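Long-range contact in Udp-n-acetylglucosamine pyrophosphorylase (Trypanosoma brucei, PDB 4BQH), which probably catalyses the formation of UDP-N-acetylglucosamine and diphosphate from UTP and N-acetylglucosamine 1-phosphate: residues R97-I109 with A289-E301. Numbering follows the deposited sequence.
Sequences RIKNLEAVGYKAI and ADPVFIGYAIEEE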
loop_
_atom_site.group_PDB
_atom_site.type_symbol
_atom_site.label_atom_id
_atom_site.label_comp_id
_atom_site.label_asym_id
_atom_site.label_seq_id
_atom_site.Cartn_x
_atom_site.Cartn_y
_atom_site.Cartn_z
ATOM N N ARG A 97 -5.370 -4.029 25.841
ATOM C CA ARG A 97 -5.273 -4.955 24.704
ATOM C C ARG A 97 -4.420 -4.334 23.605
ATOM O O ARG A 97 -3.573 -5.016 23.027
ATOM C CB ARG A 97 -6.659 -5.299 24.152
ATOM C CG ARG A 97 -6.589 -6.274 22.971
ATOM C CD ARG A 97 -7.974 -6.630 22.495
ATOM N NE ARG A 97 -7.934 -7.461 21.299
ATOM C CZ ARG A 97 -8.986 -7.696 20.525
ATOM N NH1 ARG A 97 -10.169 -7.158 20.814
ATOM N NH2 ARG A 97 -8.848 -8.456 19.459
ATOM N N ILE A 98 -4.655 -3.048 23.323
ATOM C CA ILE A 98 -3.857 -2.327 22.319
ATOM C C ILE A 98 -2.370 -2.296 22.693
ATOM O O ILE A 98 -1.502 -2.573 21.866
ATOM C CB ILE A 98 -4.390 -0.889 22.094
ATOM C CG1 ILE A 98 -5.729 -0.948 21.344
ATOM C CG2 ILE A 98 -3.384 -0.057 21.305
ATOM C CD1 ILE A 98 -6.590 0.312 21.458
ATOM N N LYS A 99 -2.074 -1.964 23.947
ATOM C CA LYS A 99 -0.697 -1.932 24.417
ATOM C C LYS A 99 -0.046 -3.317 24.341
ATOM O O LYS A 99 1.146 -3.449 23.977
ATOM C CB LYS A 99 -0.651 -1.424 25.871
ATOM C CG LYS A 99 0.756 -1.175 26.412
ATOM C CD LYS A 99 0.725 -0.393 27.731
ATOM C CE LYS A 99 0.252 1.053 27.506
ATOM N NZ LYS A 99 0.524 1.920 28.689
ATOM N N ASN A 100 -0.811 -4.350 24.673
ATOM C CA ASN A 100 -0.256 -5.691 24.624
ATOM C C ASN A 100 0.016 -6.163 23.179
ATOM O O ASN A 100 1.033 -6.816 22.923
ATOM C CB ASN A 100 -1.150 -6.669 25.358
ATOM C CG ASN A 100 -1.103 -6.481 26.866
ATOM O OD1 ASN A 100 -2.037 -6.864 27.575
ATOM N ND2 ASN A 100 -0.016 -5.904 27.359
ATOM N N LEU A 101 -0.880 -5.817 22.262
ATOM C CA LEU A 101 -0.686 -6.162 20.847
ATOM C C LEU A 101 0.524 -5.408 20.291
ATOM O O LEU A 101 1.299 -5.942 19.498
ATOM C CB LEU A 101 -1.946 -5.822 20.032
ATOM C CG LEU A 101 -3.153 -6.753 20.262
ATOM C CD1 LEU A 101 -4.374 -6.187 19.545
ATOM C CD2 LEU A 101 -2.903 -8.182 19.774
ATOM N N GLU A 102 0.648 -4.148 20.691
ATOM C CA GLU A 102 1.759 -3.312 20.257
ATOM C C GLU A 102 3.118 -3.930 20.641
ATOM O O GLU A 102 4.050 -3.960 19.832
ATOM C CB GLU A 102 1.602 -1.900 20.839
ATOM C CG GLU A 102 2.778 -0.991 20.541
ATOM C CD GLU A 102 2.644 0.365 21.210
ATOM O OE1 GLU A 102 2.855 0.461 22.444
ATOM O OE2 GLU A 102 2.326 1.330 20.507
ATOM N N ALA A 103 3.219 -4.421 21.877
ATOM C CA ALA A 103 4.449 -5.092 22.336
ATOM C C ALA A 103 4.783 -6.333 21.485
ATOM O O ALA A 103 5.961 -6.562 21.120
ATOM C CB ALA A 103 4.323 -5.477 23.794
ATOM N N VAL A 104 3.757 -7.114 21.141
ATOM C CA VAL A 104 3.939 -8.280 20.264
ATOM C C VAL A 104 4.479 -7.845 18.892
ATOM O O VAL A 104 5.381 -8.469 18.338
ATOM C CB VAL A 104 2.627 -9.086 20.089
ATOM C CG1 VAL A 104 2.792 -10.212 19.069
ATOM C CG2 VAL A 104 2.187 -9.667 21.431
ATOM N N GLY A 105 3.881 -6.792 18.348
ATOM C CA GLY A 105 4.327 -6.259 17.059
ATOM C C GLY A 105 5.773 -5.792 17.102
ATOM O O GLY A 105 6.542 -6.048 16.174
ATOM N N TYR A 106 6.159 -5.096 18.164
ATOM C CA TYR A 106 7.552 -4.664 18.278
ATOM C C TYR A 106 8.559 -5.817 18.379
ATOM O O TYR A 106 9.679 -5.713 17.858
ATOM C CB TYR A 106 7.751 -3.643 19.407
ATOM C CG TYR A 106 7.358 -2.224 19.034
ATOM C CD1 TYR A 106 7.936 -1.576 17.931
ATOM C CD2 TYR A 106 6.426 -1.524 19.788
ATOM C CE1 TYR A 106 7.578 -0.276 17.591
ATOM C CE2 TYR A 106 6.067 -0.210 19.453
ATOM C CZ TYR A 106 6.648 0.399 18.359
ATOM O OH TYR A 106 6.288 1.709 18.031
ATOM N N LYS A 107 8.184 -6.906 19.044
ATOM C CA LYS A 107 9.082 -8.064 19.112
ATOM C C LYS A 107 9.301 -8.601 17.688
ATOM O O LYS A 107 10.428 -8.974 17.321
ATOM C CB LYS A 107 8.519 -9.141 20.068
ATOM C CG LYS A 107 9.125 -10.534 19.970
ATOM C CD LYS A 107 8.340 -11.633 20.737
ATOM C CE LYS A 107 6.824 -11.349 20.891
ATOM N NZ LYS A 107 5.853 -12.488 20.672
ATOM N N ALA A 108 8.244 -8.646 16.885
ATOM C CA ALA A 108 8.383 -9.159 15.514
ATOM C C ALA A 108 9.243 -8.232 14.653
ATOM O O ALA A 108 9.988 -8.685 13.798
ATOM C CB ALA A 108 6.996 -9.369 14.877
ATOM N N ILE A 109 9.101 -6.923 14.832
ATOM C CA ILE A 109 9.972 -5.973 14.126
ATOM C C ILE A 109 11.451 -6.213 14.503
ATOM O O ILE A 109 12.330 -6.286 13.617
ATOM C CB ILE A 109 9.521 -4.509 14.380
ATOM C CG1 ILE A 109 8.186 -4.275 13.660
ATOM C CG2 ILE A 109 10.560 -3.521 13.856
ATOM C CD1 ILE A 109 7.493 -2.997 14.112
ATOM N N ALA A 289 4.761 -0.063 9.213
ATOM C CA ALA A 289 5.207 -1.052 10.212
ATOM C C ALA A 289 4.432 -0.903 11.528
ATOM O O ALA A 289 5.005 -0.781 12.605
ATOM C CB ALA A 289 6.724 -0.986 10.420
ATOM N N ASP A 290 3.106 -0.876 11.425
ATOM C CA ASP A 290 2.235 -0.643 12.574
ATOM C C ASP A 290 2.306 -1.852 13.510
ATOM O O ASP A 290 1.835 -2.921 13.136
ATOM C CB ASP A 290 0.795 -0.485 12.049
ATOM C CG ASP A 290 -0.233 -0.328 13.134
ATOM O OD1 ASP A 290 0.078 -0.384 14.333
ATOM O OD2 ASP A 290 -1.418 -0.118 12.765
ATOM N N PRO A 291 2.888 -1.687 14.722
ATOM C CA PRO A 291 3.041 -2.828 15.625
ATOM C C PRO A 291 1.707 -3.367 16.168
ATOM O O PRO A 291 1.634 -4.545 16.517
ATOM C CB PRO A 291 3.909 -2.258 16.763
ATOM C CG PRO A 291 3.512 -0.793 16.809
ATOM C CD PRO A 291 3.391 -0.436 15.339
ATOM N N VAL A 292 0.657 -2.552 16.220
ATOM C CA VAL A 292 -0.670 -3.079 16.650
ATOM C C VAL A 292 -1.260 -3.995 15.561
ATOM O O VAL A 292 -1.801 -5.062 15.860
ATOM C CB VAL A 292 -1.645 -1.946 17.009
ATOM C CG1 VAL A 292 -3.046 -2.466 17.350
ATOM C CG2 VAL A 292 -1.069 -1.123 18.164
ATOM N N PHE A 293 -1.146 -3.566 14.310
ATOM C CA PHE A 293 -1.600 -4.335 13.133
ATOM C C PHE A 293 -0.850 -5.677 13.111
ATOM O O PHE A 293 -1.452 -6.737 12.983
ATOM C CB PHE A 293 -1.201 -3.484 11.916
ATOM C CG PHE A 293 -1.878 -3.825 10.607
ATOM C CD1 PHE A 293 -3.071 -4.531 10.529
ATOM C CD2 PHE A 293 -1.328 -3.322 9.438
ATOM C CE1 PHE A 293 -3.687 -4.755 9.282
ATOM C CE2 PHE A 293 -1.935 -3.539 8.190
ATOM C CZ PHE A 293 -3.114 -4.259 8.128
ATOM N N ILE A 294 0.467 -5.617 13.279
ATOM C CA ILE A 294 1.322 -6.819 13.316
ATOM C C ILE A 294 0.997 -7.736 14.501
ATOM O O ILE A 294 0.878 -8.957 14.330
ATOM C CB ILE A 294 2.809 -6.419 13.311
ATOM C CG1 ILE A 294 3.150 -5.701 11.983
ATOM C CG2 ILE A 294 3.723 -7.636 13.538
ATOM C CD1 ILE A 294 4.443 -4.876 12.095
ATOM N N GLY A 295 0.866 -7.148 15.679
ATOM C CA GLY A 295 0.542 -7.916 16.895
ATOM C C GLY A 295 -0.815 -8.599 16.779
ATOM O O GLY A 295 -0.977 -9.773 17.149
ATOM N N TYR A 296 -1.783 -7.881 16.216
ATOM C CA TYR A 296 -3.111 -8.456 15.969
ATOM C C TYR A 296 -3.017 -9.658 15.027
ATOM O O TYR A 296 -3.629 -10.708 15.280
ATOM C CB TYR A 296 -4.023 -7.378 15.368
ATOM C CG TYR A 296 -5.463 -7.776 15.134
ATOM C CD1 TYR A 296 -6.269 -8.310 16.162
ATOM C CD2 TYR A 296 -6.046 -7.534 13.896
ATOM C CE1 TYR A 296 -7.615 -8.631 15.913
ATOM C CE2 TYR A 296 -7.374 -7.859 13.634
ATOM C CZ TYR A 296 -8.146 -8.403 14.631
ATOM O OH TYR A 296 -9.455 -8.674 14.298
ATOM N N ALA A 297 -2.267 -9.537 13.938
ATOM C CA ALA A 297 -2.137 -10.672 13.023
ATOM C C ALA A 297 -1.538 -11.881 13.740
ATOM O O ALA A 297 -2.008 -12.998 13.576
ATOM C CB ALA A 297 -1.280 -10.301 11.819
ATOM N N ILE A 298 -0.514 -11.627 14.550
ATOM C CA ILE A 298 0.198 -12.711 15.232
ATOM C C ILE A 298 -0.712 -13.404 16.254
ATOM O O ILE A 298 -0.811 -14.651 16.267
ATOM C CB ILE A 298 1.487 -12.202 15.877
ATOM C CG1 ILE A 298 2.506 -11.888 14.766
ATOM C CG2 ILE A 298 2.070 -13.260 16.831
ATOM C CD1 ILE A 298 3.720 -11.095 15.206
ATOM N N GLU A 299 -1.373 -12.606 17.090
ATOM C CA GLU A 299 -2.206 -13.158 18.171
ATOM C C GLU A 299 -3.450 -13.842 17.631
ATOM O O GLU A 299 -3.922 -14.836 18.229
ATOM C CB GLU A 299 -2.518 -12.072 19.225
ATOM C CG GLU A 299 -1.263 -11.614 19.995
ATOM C CD GLU A 299 -0.595 -12.723 20.829
ATOM O OE1 GLU A 299 -1.287 -13.594 21.379
ATOM O OE2 GLU A 299 0.642 -12.739 20.914
ATOM N N GLU A 300 -3.945 -13.390 16.465
ATOM C CA GLU A 300 -5.114 -14.023 15.810
ATOM C C GLU A 300 -4.763 -15.251 14.962
ATOM O O GLU A 300 -5.654 -15.993 14.540
ATOM C CB GLU A 300 -5.867 -13.002 14.925
ATOM C CG GLU A 300 -6.504 -11.864 15.736
ATOM C CD GLU A 300 -7.640 -12.309 16.674
ATOM O OE1 GLU A 300 -8.435 -13.203 16.313
ATOM O OE2 GLU A 300 -7.759 -11.745 17.773
ATOM N N GLU A 301 -3.468 -15.465 14.748
ATOM C CA GLU A 301 -2.952 -16.464 13.807
ATOM C C GLU A 301 -3.571 -16.224 12.413
ATOM O O GLU A 301 -3.938 -17.165 11.710
ATOM C CB GLU A 301 -3.197 -17.903 14.316
ATOM C CG GLU A 301 -2.549 -18.182 15.668
ATOM C CD GLU A 301 -3.039 -19.478 16.281
ATOM O OE1 GLU A 301 -2.515 -20.543 15.905
ATOM O OE2 GLU A 301 -3.950 -19.423 17.132
HETATM O O HOH W 1 -6.173 -9.820 19.006
HETATM O O HOH W 2 -10.960 -9.457 16.977
#
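Gly105 and Gly295 meet where helices 97-109 and 291-300 cross almost perpendicularly, a worked example of how glycine brings two helices close: their axes approach to 6.6 Å at 91°. With no side chain on either residue, backbone lies on backbone. Gly105 CA points a C-H at Pro291 O (3.2 Å), and Gly295 CA does the same toward Leu101 O (3.4 Å), a reciprocal pair of CA-H...O contacts.

Apolar packing surrounds this crossing. Leu101 is a knob in the hole formed by Val292, Gly295, Tyr296 and Glu299, its CD2 resting on the Gly295 peptide and on Glu299 CG (3.8 Å). Pro291 lays its CB over the centre of one face of the Tyr106 ring, 3.9 Å from the centroid, a CH-pi contact. Alongside the glycines, the chi1 of Ile298 (-71°) divides its branches between two partners: CD1 reaches Ala108 CB (3.7 Å), while CG2, anti to the backbone N, meets Val104 CG1.

Polar contacts gather at one margin. The extended Arg97 chain carries NH2 to a long salt bridge with Glu300 OE2 (3.9 Å), reinforced by a water that accepts from NH2 and donates to OE2. Glu300 OE1 pairs with Arg424.

Helix 147-166 packs against Tyr106, whose hydroxyl is hydrogen-bonded to Arg158, while Phe293 and Tyr296 seat helix 291-300 on strands 304-309 and 423-427 of the mixed sheet of this GT-A-like domain.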